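Local coordinates for protein type I modular polyketide synthase (Streptomyces albus subsp. albus, PDB 6IYT) that probably selects and transfers an extender unit, apparently ethylmalonyl from coenzyme A, as the acyltransferase domain of one module of the salinomycin polyketide synthase, at residues S344-S349 against G353-G358; A260-R265 against R285-A290; L42-V47 against T448-G453; E138-S143 against S167-A172. All coordinates share one frame; numbering follows the deposited sequence.

Interaction 1: residues S344-S349 against G353-G358; sequences SVPLYS and GEVLSG
L347 and L356 face each other as an antiparallel hydrogen-bonded pair, with L347 N to L356 O at 3.0 Å and nearly straight (174°), and L356 N to L347 O at 2.9 Å. One step on, Y348 and V355 form the non-hydrogen-bonded pair. S349 N then reaches E354 O at 3.0 Å, and a weak bond from G353 N to S349 O closes the turn.

Water extends this pairing at both ends. One molecule donates to V345 O and S357 O, the other to S349 O and E354 O.

The apolar contacts fall on two faces. On the face of Y348 and V355, the two side chains lie side by side, and V355 CG2 sits over the phenol ring, 4.1 Å from Y348 CE1. With chi1 at 58°, V355 CG1 sits between the backbone N and the carbonyl carbon, and CG2 is left anti to the N, where it also meets P346 CB at 3.7 Å. On the face of L347 and L356, L356 CD1 packs against S349 CB at 3.6 Å. The polar ends find partners beyond the two segments: Y348 OH bonds D386, and S349 OG bonds Y365 as well as the turn nitrogens of V351 and N352.

Backbone bonds from P346 and Y348 to V209 lay the first segment along strand 208-211, which leads into a GxSxG sequence, probably the nucleophile elbow. The arrangement is a short two-stranded beta hairpin.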
loop_
_atom_site.group_PDB
_atom_site.type_symbol
_atom_site.label_atom_id
_atom_site.label_comp_id
_atom_site.label_asym_id
_atom_site.label_seq_id
_atom_site.Cartn_x
_atom_site.Cartn_y
_atom_site.Cartn_z
ATOM N N SER A 344 -11.377 -1.723 -15.471
ATOM C CA SER A 344 -11.121 -3.179 -15.606
ATOM C C SER A 344 -11.798 -3.940 -14.508
ATOM O O SER A 344 -12.081 -5.147 -14.623
ATOM C CB SER A 344 -9.594 -3.430 -15.496
ATOM O OG SER A 344 -8.996 -3.334 -16.757
ATOM N N VAL A 345 -11.939 -3.253 -13.384
ATOM C CA VAL A 345 -12.177 -3.835 -12.130
ATOM C C VAL A 345 -12.932 -2.750 -11.339
ATOM O O VAL A 345 -12.687 -1.557 -11.552
ATOM C CB VAL A 345 -10.800 -4.182 -11.573
ATOM C CG1 VAL A 345 -10.431 -3.411 -10.360
ATOM C CG2 VAL A 345 -10.596 -5.656 -11.511
ATOM N N PRO A 346 -13.935 -3.134 -10.537
ATOM C CA PRO A 346 -14.687 -2.079 -9.825
ATOM C C PRO A 346 -13.852 -1.294 -8.826
ATOM O O PRO A 346 -12.944 -1.863 -8.190
ATOM C CB PRO A 346 -15.792 -2.857 -9.075
ATOM C CG PRO A 346 -15.833 -4.190 -9.684
ATOM C CD PRO A 346 -14.495 -4.474 -10.301
ATOM N N LEU A 347 -14.356 -0.095 -8.477
ATOM C CA LEU A 347 -13.761 0.753 -7.434
ATOM C C LEU A 347 -14.779 0.942 -6.322
ATOM O O LEU A 347 -15.914 1.319 -6.593
ATOM C CB LEU A 347 -13.354 2.115 -8.020
ATOM C CG LEU A 347 -12.701 3.196 -7.150
ATOM C CD1 LEU A 347 -12.038 2.605 -5.928
ATOM C CD2 LEU A 347 -11.668 3.991 -7.949
ATOM N N TYR A 348 -14.438 0.480 -5.113
ATOM C CA TYR A 348 -15.323 0.599 -3.968
ATOM C C TYR A 348 -15.121 1.967 -3.324
ATOM O O TYR A 348 -14.157 2.199 -2.621
ATOM C CB TYR A 348 -15.053 -0.520 -2.933
ATOM C CG TYR A 348 -15.736 -1.842 -3.220
ATOM C CD1 TYR A 348 -15.411 -2.572 -4.311
ATOM C CD2 TYR A 348 -16.647 -2.371 -2.330
ATOM C CE1 TYR A 348 -16.046 -3.783 -4.592
ATOM C CE2 TYR A 348 -17.224 -3.603 -2.547
ATOM C CZ TYR A 348 -16.880 -4.324 -3.667
ATOM O OH TYR A 348 -17.429 -5.582 -3.887
ATOM N N SER A 349 -16.036 2.883 -3.584
ATOM C CA SER A 349 -15.843 4.271 -3.176
ATOM C C SER A 349 -15.912 4.400 -1.673
ATOM O O SER A 349 -16.870 3.917 -1.050
ATOM C CB SER A 349 -16.923 5.168 -3.802
ATOM O OG SER A 349 -16.783 6.480 -3.329
ATOM N N GLY A 353 -19.785 5.087 -0.717
ATOM C CA GLY A 353 -20.056 3.737 -0.255
ATOM C C GLY A 353 -20.684 2.866 -1.342
ATOM O O GLY A 353 -21.080 1.707 -1.081
ATOM N N GLU A 354 -20.562 3.315 -2.578
ATOM C CA GLU A 354 -21.075 2.559 -3.724
ATOM C C GLU A 354 -19.988 1.716 -4.341
ATOM O O GLU A 354 -18.790 2.040 -4.239
ATOM C CB GLU A 354 -21.613 3.503 -4.777
ATOM C CG GLU A 354 -22.649 4.478 -4.256
ATOM C CD GLU A 354 -24.058 4.006 -4.465
ATOM O OE1 GLU A 354 -24.937 4.871 -4.675
ATOM O OE2 GLU A 354 -24.314 2.785 -4.326
ATOM N N VAL A 355 -20.412 0.720 -5.103
ATOM C CA VAL A 355 -19.527 0.046 -6.015
ATOM C C VAL A 355 -19.613 0.702 -7.377
ATOM O O VAL A 355 -20.684 0.776 -7.972
ATOM C CB VAL A 355 -19.826 -1.463 -6.089
ATOM C CG1 VAL A 355 -21.247 -1.704 -6.516
ATOM C CG2 VAL A 355 -18.850 -2.147 -7.045
ATOM N N LEU A 356 -18.504 1.292 -7.801
ATOM C CA LEU A 356 -18.467 2.138 -8.967
ATOM C C LEU A 356 -17.774 1.464 -10.129
ATOM O O LEU A 356 -16.833 0.682 -9.931
ATOM C CB LEU A 356 -17.742 3.450 -8.639
ATOM C CG LEU A 356 -18.380 4.297 -7.541
ATOM C CD1 LEU A 356 -17.543 5.549 -7.320
ATOM C CD2 LEU A 356 -19.811 4.666 -7.887
ATOM N N SER A 357 -18.205 1.786 -11.356
ATOM C CA SER A 357 -17.568 1.245 -12.545
ATOM C C SER A 357 -16.283 1.990 -12.800
ATOM O O SER A 357 -15.334 1.452 -13.412
ATOM C CB SER A 357 -18.488 1.404 -13.755
ATOM O OG SER A 357 -18.756 2.775 -14.030
ATOM N N GLY A 358 -16.315 3.270 -12.474
ATOM C CA GLY A 358 -15.250 4.203 -12.844
ATOM C C GLY A 358 -15.734 5.361 -13.694
ATOM O O GLY A 358 -15.169 6.467 -13.626
HETATM O O HOH W 1 -12.743 1.128 -11.936
HETATM O O HOH W 2 -17.750 1.295 -1.700
#

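Interaction 2: residues A260-R265 against R285-A290; sequences AEVEAR and RSVTVA
V262 meets V287 and V289 with no ring, amide or charged plane taking part; the surface that the helix valine meets is one face of the sheet. V287 and V289 leave strand 286-291 on the face turned to helix 259-266, while T288 between them points away from the helix.

V262 divides its two methyls between the two strand valines. CG1, set anti to the backbone N by a chi1 of 177°, touches V289 CG2 at 3.6 Å. V262 CG2 goes the other way along the strand and touches V287 CG2 at 3.7 Å. In both pairs the side chains run antiparallel and overlap flank to flank, the helix valine coming down between the two that rise from the strand. The backbones stay well apart, with V262 CA and V287 CA 8.2 Å from each other.

Apolar neighbours add to the layer. V255 of strand 251-255, the next strand in the sheet, touches both V262 and V289; L257 adds to the V262 side, and L296 of helix 293-305 to the V289 side. The chain order strand, helix, two strands, helix, strand from 251 to 312 is that of a ferredoxin-like fold, consistent with the small subdomain of acyltransferases of this family.

Charge stays at the margin: E261 OE1 and R285 NH2 are opposite in sign but 5.9 Å apart, too far to touch. With three buried valines and no hydrogen bond across it, the contact rests on shape and hydrophobic burial, not on directional bonding.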
loop_
_atom_site.group_PDB
_atom_site.type_symbol
_atom_site.label_atom_id
_atom_site.label_comp_id
_atom_site.label_asym_id
_atom_site.label_seq_id
_atom_site.Cartn_x
_atom_site.Cartn_y
_atom_site.Cartn_z
ATOM N N ALA A 260 -17.263 7.862 18.313
ATOM C CA ALA A 260 -18.133 8.482 19.316
ATOM C C ALA A 260 -17.317 9.155 20.419
ATOM O O ALA A 260 -17.686 10.232 20.903
ATOM C CB ALA A 260 -19.078 7.454 19.919
ATOM N N GLU A 261 -16.252 8.504 20.868
ATOM C CA GLU A 261 -15.410 9.073 21.890
ATOM C C GLU A 261 -14.738 10.353 21.381
ATOM O O GLU A 261 -14.596 11.312 22.108
ATOM C CB GLU A 261 -14.347 8.056 22.338
ATOM C CG GLU A 261 -14.316 7.803 23.838
ATOM C CD GLU A 261 -14.283 6.313 24.210
ATOM O OE1 GLU A 261 -13.612 5.525 23.507
ATOM O OE2 GLU A 261 -14.852 5.954 25.271
ATOM N N VAL A 262 -14.278 10.344 20.142
ATOM C CA VAL A 262 -13.639 11.527 19.581
ATOM C C VAL A 262 -14.634 12.710 19.417
ATOM O O VAL A 262 -14.307 13.843 19.764
ATOM C CB VAL A 262 -12.961 11.227 18.243
ATOM C CG1 VAL A 262 -12.381 12.495 17.665
ATOM C CG2 VAL A 262 -11.865 10.199 18.444
ATOM N N GLU A 263 -15.850 12.425 18.936
ATOM C CA GLU A 263 -16.939 13.428 18.898
ATOM C C GLU A 263 -17.120 14.117 20.257
ATOM O O GLU A 263 -17.256 15.352 20.336
ATOM C CB GLU A 263 -18.266 12.788 18.461
ATOM C CG GLU A 263 -18.344 12.390 16.999
ATOM C CD GLU A 263 -18.411 13.585 16.036
ATOM O OE1 GLU A 263 -18.456 13.333 14.793
ATOM O OE2 GLU A 263 -18.456 14.766 16.506
ATOM N N ALA A 264 -17.107 13.327 21.323
ATOM C CA ALA A 264 -17.278 13.874 22.683
ATOM C C ALA A 264 -16.151 14.831 23.018
ATOM O O ALA A 264 -16.368 15.899 23.606
ATOM C CB ALA A 264 -17.331 12.745 23.705
ATOM N N ARG A 265 -14.962 14.512 22.554
ATOM C CA ARG A 265 -13.799 15.298 22.895
ATOM C C ARG A 265 -13.639 16.544 22.047
ATOM O O ARG A 265 -13.036 17.492 22.479
ATOM C CB ARG A 265 -12.539 14.434 22.804
ATOM C CG ARG A 265 -12.543 13.251 23.784
ATOM C CD ARG A 265 -11.189 13.032 24.426
ATOM N NE ARG A 265 -11.054 11.752 25.173
ATOM C CZ ARG A 265 -12.004 10.798 25.292
ATOM N NH1 ARG A 265 -11.751 9.714 26.007
ATOM N NH2 ARG A 265 -13.207 10.933 24.744
ATOM N N ARG A 285 -11.652 1.484 16.093
ATOM C CA ARG A 285 -10.941 2.267 17.074
ATOM C C ARG A 285 -9.877 3.115 16.421
ATOM O O ARG A 285 -8.889 3.468 17.037
ATOM C CB ARG A 285 -10.315 1.359 18.136
ATOM C CG ARG A 285 -11.347 0.552 18.909
ATOM C CD ARG A 285 -11.131 0.663 20.408
ATOM N NE ARG A 285 -11.692 -0.482 21.114
ATOM C CZ ARG A 285 -12.995 -0.686 21.312
ATOM N NH1 ARG A 285 -13.404 -1.792 21.922
ATOM N NH2 ARG A 285 -13.883 0.216 20.922
ATOM N N SER A 286 -10.162 3.563 15.213
ATOM C CA SER A 286 -9.203 4.319 14.463
ATOM C C SER A 286 -9.927 5.343 13.576
ATOM O O SER A 286 -10.616 4.963 12.634
ATOM C CB SER A 286 -8.390 3.360 13.591
ATOM O OG SER A 286 -7.616 4.097 12.692
ATOM N N VAL A 287 -9.734 6.625 13.863
ATOM C CA VAL A 287 -10.356 7.715 13.060
ATOM C C VAL A 287 -9.339 8.804 12.788
ATOM O O VAL A 287 -8.200 8.724 13.266
ATOM C CB VAL A 287 -11.597 8.357 13.752
ATOM C CG1 VAL A 287 -12.628 7.292 14.126
ATOM C CG2 VAL A 287 -11.180 9.174 14.970
ATOM N N THR A 288 -9.656 9.684 11.849
ATOM C CA THR A 288 -8.874 10.866 11.613
ATOM C C THR A 288 -9.741 12.108 11.880
ATOM O O THR A 288 -10.867 12.067 11.718
ATOM C CB THR A 288 -8.364 10.951 10.168
ATOM O OG1 THR A 288 -9.469 10.886 9.305
ATOM C CG2 THR A 288 -7.448 9.784 9.849
ATOM N N VAL A 289 -9.084 13.168 12.255
ATOM C CA VAL A 289 -9.732 14.424 12.624
ATOM C C VAL A 289 -9.079 15.583 11.865
ATOM O O VAL A 289 -7.856 15.664 11.809
ATOM C CB VAL A 289 -9.580 14.693 14.118
ATOM C CG1 VAL A 289 -10.178 16.059 14.475
ATOM C CG2 VAL A 289 -10.237 13.580 14.929
ATOM N N ALA A 290 -9.894 16.381 11.169
ATOM C CA ALA A 290 -9.406 17.521 10.402
ATOM C C ALA A 290 -9.769 18.817 11.097
ATOM O O ALA A 290 -10.844 18.941 11.655
ATOM C CB ALA A 290 -10.015 17.510 9.001
#

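Interaction 3: residues L42-V47 against T448-G453; sequences LVPWIV and TAVFAG
F451 presents the edge of its ring to V43 and P44, and the way that ring is turned sets most of the contact. The side chain itself starts out alongside the strand, but with chi1 at -65° and chi2 at -82° its far end swings in, bringing CE1 and CZ up to the first segment. V43 crosses it at about a right angle, and V43 CG1 lies in the plane of the ring, 3.6 Å from F451 CE1.

P44 comes from the opposite direction. Its carbonyl oxygen also lies in the ring plane, 3.6 Å from F451 CZ, where the slightly positive C-H edge of a phenyl ring would suit it, and P44 CD touches the same CZ at 3.8 Å. V450 and P44 reach toward each other, so that V450 CG1 meets P44 CD at 4.0 Å and CG just beyond. Two consecutive residues thus close on two consecutive residues, and the turn that carries V450 and F451 is closed by F451 N bonding T448 O at 3.0 Å.

W447 also touches P44, and L432 of helix 428-439 backs V450. V43 bonds through its backbone to G96 of strand 90-96.

Strand 43-49 is an outer strand of the three-stranded antiparallel sheet in the CurL-like region. A C-terminal segment returning after some 400 residues to pack on it is consistent with the post-acyltransferase linker folding back on the ketosynthase-to-acyltransferase linker in modular polyketide synthases.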
loop_
_atom_site.group_PDB
_atom_site.type_symbol
_atom_site.label_atom_id
_atom_site.label_comp_id
_atom_site.label_asym_id
_atom_site.label_seq_id
_atom_site.Cartn_x
_atom_site.Cartn_y
_atom_site.Cartn_z
ATOM N N LEU A 42 19.284 -10.797 -2.825
ATOM C CA LEU A 42 19.053 -11.981 -2.087
ATOM C C LEU A 42 17.956 -12.822 -2.734
ATOM O O LEU A 42 17.193 -12.342 -3.583
ATOM C CB LEU A 42 18.750 -11.664 -0.602
ATOM C CG LEU A 42 17.387 -11.168 -0.196
ATOM C CD1 LEU A 42 17.313 -11.024 1.312
ATOM C CD2 LEU A 42 17.082 -9.855 -0.866
ATOM N N VAL A 43 17.913 -14.083 -2.321
ATOM C CA VAL A 43 17.145 -15.149 -2.968
ATOM C C VAL A 43 16.130 -15.642 -1.909
ATOM O O VAL A 43 16.522 -15.803 -0.769
ATOM C CB VAL A 43 18.117 -16.352 -3.224
ATOM C CG1 VAL A 43 17.437 -17.448 -3.984
ATOM C CG2 VAL A 43 19.395 -15.866 -3.914
ATOM N N PRO A 44 14.910 -16.058 -2.336
ATOM C CA PRO A 44 14.031 -16.834 -1.456
ATOM C C PRO A 44 14.131 -18.325 -1.693
ATOM O O PRO A 44 14.174 -18.771 -2.819
ATOM C CB PRO A 44 12.643 -16.343 -1.854
ATOM C CG PRO A 44 12.752 -16.141 -3.327
ATOM C CD PRO A 44 14.189 -15.626 -3.550
ATOM N N TRP A 45 14.154 -19.095 -0.605
ATOM C CA TRP A 45 13.963 -20.522 -0.656
ATOM C C TRP A 45 12.600 -20.828 -0.017
ATOM O O TRP A 45 12.419 -20.601 1.196
ATOM C CB TRP A 45 15.042 -21.228 0.166
ATOM C CG TRP A 45 16.345 -21.377 -0.492
ATOM C CD1 TRP A 45 16.730 -20.862 -1.716
ATOM C CD2 TRP A 45 17.447 -22.156 -0.016
ATOM N NE1 TRP A 45 18.032 -21.212 -1.976
ATOM C CE2 TRP A 45 18.492 -22.013 -0.953
ATOM C CE3 TRP A 45 17.660 -22.952 1.134
ATOM C CZ2 TRP A 45 19.737 -22.635 -0.781
ATOM C CZ3 TRP A 45 18.865 -23.574 1.291
ATOM C CH2 TRP A 45 19.897 -23.419 0.338
ATOM N N ILE A 46 11.637 -21.271 -0.822
ATOM C CA ILE A 46 10.300 -21.507 -0.315
ATOM C C ILE A 46 10.138 -22.992 -0.012
ATOM O O ILE A 46 10.787 -23.802 -0.627
ATOM C CB ILE A 46 9.186 -21.014 -1.253
ATOM C CG1 ILE A 46 9.075 -21.883 -2.480
ATOM C CG2 ILE A 46 9.437 -19.564 -1.655
ATOM C CD1 ILE A 46 7.911 -21.515 -3.345
ATOM N N VAL A 47 9.524 -23.282 1.126
ATOM C CA VAL A 47 9.331 -24.678 1.590
ATOM C C VAL A 47 7.895 -24.853 2.059
ATOM O O VAL A 47 7.337 -23.956 2.703
ATOM C CB VAL A 47 10.291 -24.986 2.780
ATOM C CG1 VAL A 47 10.407 -26.475 3.030
ATOM C CG2 VAL A 47 11.656 -24.405 2.518
ATOM N N THR A 448 8.477 -18.281 -9.267
ATOM C CA THR A 448 9.401 -18.477 -10.393
ATOM C C THR A 448 9.784 -17.139 -11.054
ATOM O O THR A 448 10.922 -16.958 -11.498
ATOM C CB THR A 448 8.789 -19.408 -11.437
ATOM O OG1 THR A 448 8.656 -20.724 -10.866
ATOM C CG2 THR A 448 9.647 -19.458 -12.679
ATOM N N ALA A 449 8.858 -16.195 -11.066
ATOM C CA ALA A 449 9.104 -14.894 -11.687
ATOM C C ALA A 449 10.180 -14.075 -10.947
ATOM O O ALA A 449 10.848 -13.228 -11.538
ATOM C CB ALA A 449 7.802 -14.105 -11.791
ATOM N N VAL A 450 10.398 -14.366 -9.667
ATOM C CA VAL A 450 11.470 -13.727 -8.918
ATOM C C VAL A 450 12.847 -14.004 -9.541
ATOM O O VAL A 450 13.772 -13.214 -9.388
ATOM C CB VAL A 450 11.453 -14.193 -7.424
ATOM C CG1 VAL A 450 12.691 -13.761 -6.707
ATOM C CG2 VAL A 450 10.221 -13.654 -6.738
ATOM N N PHE A 451 12.989 -15.158 -10.195
ATOM C CA PHE A 451 14.268 -15.585 -10.685
ATOM C C PHE A 451 14.540 -15.167 -12.141
ATOM O O PHE A 451 15.614 -15.478 -12.690
ATOM C CB PHE A 451 14.411 -17.097 -10.538
ATOM C CG PHE A 451 14.421 -17.558 -9.122
ATOM C CD1 PHE A 451 15.592 -17.495 -8.364
ATOM C CD2 PHE A 451 13.234 -17.892 -8.486
ATOM C CE1 PHE A 451 15.569 -17.762 -7.012
ATOM C CE2 PHE A 451 13.216 -18.176 -7.132
ATOM C CZ PHE A 451 14.374 -18.129 -6.405
ATOM N N ALA A 452 13.641 -14.375 -12.711
ATOM C CA ALA A 452 13.819 -13.870 -14.094
ATOM C C ALA A 452 15.135 -13.109 -14.210
ATOM O O ALA A 452 15.465 -12.278 -13.345
ATOM C CB ALA A 452 12.664 -12.988 -14.485
ATOM N N GLY A 453 15.967 -13.540 -15.170
ATOM C CA GLY A 453 17.197 -12.836 -15.505
ATOM C C GLY A 453 18.404 -13.288 -14.702
ATOM O O GLY A 453 19.494 -12.731 -14.849
#

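Interaction 4: residues E138-S143 against S167-A172; sequences ELLDSS and SVVRGA
D141 and R170 form an end-on salt bridge in which both terminal nitrogens grip one oxygen: NH1 of R170 stands 3.0 Å from D141 OD1, and NH2 of R170 3.1 Å from the same atom. Both come from one face of the carboxylate, on its syn side, and NH1 is 31° out of that plane. From the arginine's side the fit is flatter, with OD1 close to the guanidinium plane and the two flat groups only 26° apart.

L140 covers one face of that guanidinium. Its CD1 lies over the group, and L140 CB approaches R170 NH1 to 3.6 Å. The same L140 CD1 continues inward to V169 CG1 at 4.1 Å, so the contact grades from a charged outer edge to a buried apolar one.

Helices 137-142 and 165-170 meet here near their C-terminal ends, bracketing helix 144-158, whose F150 touches both L140 and V169. A helix C-terminus would tend to suit the positive charge of R170, and would do less for D141, whose charge is met by the arginine.

Further out, E166 makes a salt bridge with R170 NE, which would help hold the arginine chain, extended from CG to NE. The arginine's helix closes just afterwards in a Schellman motif, with G171 at positive phi and A172 N bonded to S167 O at 2.9 Å. The turn carrying D141 is tied by S142 OG, which donates to E138 O at 2.7 Å. S143 next caps helix 144-158, its OG bonded to F146 N and to L36 O.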
loop_
_atom_site.group_PDB
_atom_site.type_symbol
_atom_site.label_atom_id
_atom_site.label_comp_id
_atom_site.label_asym_id
_atom_site.label_seq_id
_atom_site.Cartn_x
_atom_site.Cartn_y
_atom_site.Cartn_z
ATOM N N GLU A 138 15.696 2.766 -3.368
ATOM C CA GLU A 138 16.379 1.494 -3.421
ATOM C C GLU A 138 15.632 0.555 -4.344
ATOM O O GLU A 138 16.242 -0.202 -5.081
ATOM C CB GLU A 138 16.506 0.877 -2.035
ATOM C CG GLU A 138 17.346 -0.386 -2.029
ATOM C CD GLU A 138 17.460 -1.011 -0.643
ATOM O OE1 GLU A 138 17.922 -2.190 -0.558
ATOM O OE2 GLU A 138 16.990 -0.367 0.341
ATOM N N LEU A 139 14.318 0.753 -4.464
ATOM C CA LEU A 139 13.539 -0.083 -5.364
ATOM C C LEU A 139 13.684 0.340 -6.846
ATOM O O LEU A 139 13.839 -0.498 -7.713
ATOM C CB LEU A 139 12.070 -0.115 -4.934
ATOM C CG LEU A 139 11.270 -1.273 -5.481
ATOM C CD1 LEU A 139 11.908 -2.599 -5.100
ATOM C CD2 LEU A 139 9.829 -1.200 -5.005
ATOM N N LEU A 140 13.854 1.640 -7.094
ATOM C CA LEU A 140 14.214 2.083 -8.402
ATOM C C LEU A 140 15.515 1.426 -8.843
ATOM O O LEU A 140 15.647 1.056 -9.996
ATOM C CB LEU A 140 14.365 3.597 -8.468
ATOM C CG LEU A 140 13.071 4.454 -8.438
ATOM C CD1 LEU A 140 13.457 5.911 -8.339
ATOM C CD2 LEU A 140 12.194 4.247 -9.632
ATOM N N ASP A 141 16.472 1.309 -7.919
ATOM C CA ASP A 141 17.808 0.829 -8.263
ATOM C C ASP A 141 17.846 -0.654 -8.469
ATOM O O ASP A 141 18.733 -1.163 -9.154
ATOM C CB ASP A 141 18.801 1.205 -7.177
ATOM C CG ASP A 141 19.072 2.689 -7.134
ATOM O OD1 ASP A 141 18.896 3.348 -8.172
ATOM O OD2 ASP A 141 19.436 3.194 -6.046
ATOM N N SER A 142 16.894 -1.370 -7.866
ATOM C CA SER A 142 17.004 -2.819 -7.728
ATOM C C SER A 142 15.897 -3.603 -8.445
ATOM O O SER A 142 15.994 -4.824 -8.568
ATOM C CB SER A 142 17.016 -3.204 -6.258
ATOM O OG SER A 142 15.809 -2.785 -5.632
ATOM N N SER A 143 14.870 -2.898 -8.940
ATOM C CA SER A 143 13.720 -3.547 -9.624
ATOM C C SER A 143 13.392 -2.865 -10.947
ATOM O O SER A 143 12.695 -1.856 -10.970
ATOM C CB SER A 143 12.458 -3.530 -8.705
ATOM O OG SER A 143 11.327 -4.062 -9.376
ATOM N N SER A 167 13.968 12.717 -9.757
ATOM C CA SER A 167 14.978 13.574 -9.093
ATOM C C SER A 167 14.523 13.933 -7.677
ATOM O O SER A 167 15.322 14.030 -6.760
ATOM C CB SER A 167 15.240 14.851 -9.887
ATOM O OG SER A 167 15.788 14.558 -11.153
ATOM N N VAL A 168 13.249 14.252 -7.536
ATOM C CA VAL A 168 12.711 14.604 -6.251
ATOM C C VAL A 168 12.784 13.417 -5.297
ATOM O O VAL A 168 13.236 13.542 -4.133
ATOM C CB VAL A 168 11.253 15.131 -6.380
ATOM C CG1 VAL A 168 10.550 15.094 -5.044
ATOM C CG2 VAL A 168 11.264 16.550 -6.901
ATOM N N VAL A 169 12.416 12.246 -5.806
ATOM C CA VAL A 169 12.489 11.030 -5.038
ATOM C C VAL A 169 13.917 10.712 -4.601
ATOM O O VAL A 169 14.152 10.315 -3.443
ATOM C CB VAL A 169 11.899 9.858 -5.841
ATOM C CG1 VAL A 169 12.399 8.528 -5.325
ATOM C CG2 VAL A 169 10.383 9.928 -5.788
ATOM N N ARG A 170 14.882 10.997 -5.477
ATOM C CA ARG A 170 16.304 10.753 -5.157
ATOM C C ARG A 170 16.946 11.921 -4.360
ATOM O O ARG A 170 18.093 11.822 -3.910
ATOM C CB ARG A 170 17.091 10.508 -6.436
ATOM C CG ARG A 170 16.697 9.235 -7.172
ATOM C CD ARG A 170 17.600 8.984 -8.354
ATOM N NE ARG A 170 17.258 7.755 -9.059
ATOM C CZ ARG A 170 17.685 6.545 -8.727
ATOM N NH1 ARG A 170 17.309 5.492 -9.447
ATOM N NH2 ARG A 170 18.440 6.366 -7.659
ATOM N N GLY A 171 16.183 12.981 -4.122
ATOM C CA GLY A 171 16.685 14.147 -3.394
ATOM C C GLY A 171 17.841 14.820 -4.092
ATOM O O GLY A 171 18.836 15.203 -3.438
ATOM N N ALA A 172 17.783 14.874 -5.409
ATOM C CA ALA A 172 18.823 15.508 -6.182
ATOM C C ALA A 172 18.951 16.983 -5.762
ATOM O O ALA A 172 18.002 17.590 -5.271
ATOM C CB ALA A 172 18.523 15.399 -7.661
#

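In the fold
Interaction 3 encloses the rest: it joins residues near the two ends of the modelled chain, and inside that span interactions 4, 2 and 1 follow in series. Interactions 3 and 4 are neighbours, their centres about 23 Å apart, and helix 428-439 touches segments of both, which ties the CurL-like sheet to the helices of the acyltransferase. Interaction 2 lies in the five-stranded mixed sheet, about 45 Å between centres from interaction 3 and across the chain's centre from it. Interaction 1 lies beside the parallel sheet, its centre about 27 Å from that of interaction 2 and about 32 Å from that of interaction 4. The contacts thus cover linker, neighbouring helices, parallel-sheet edge and ferredoxin-like subdomain.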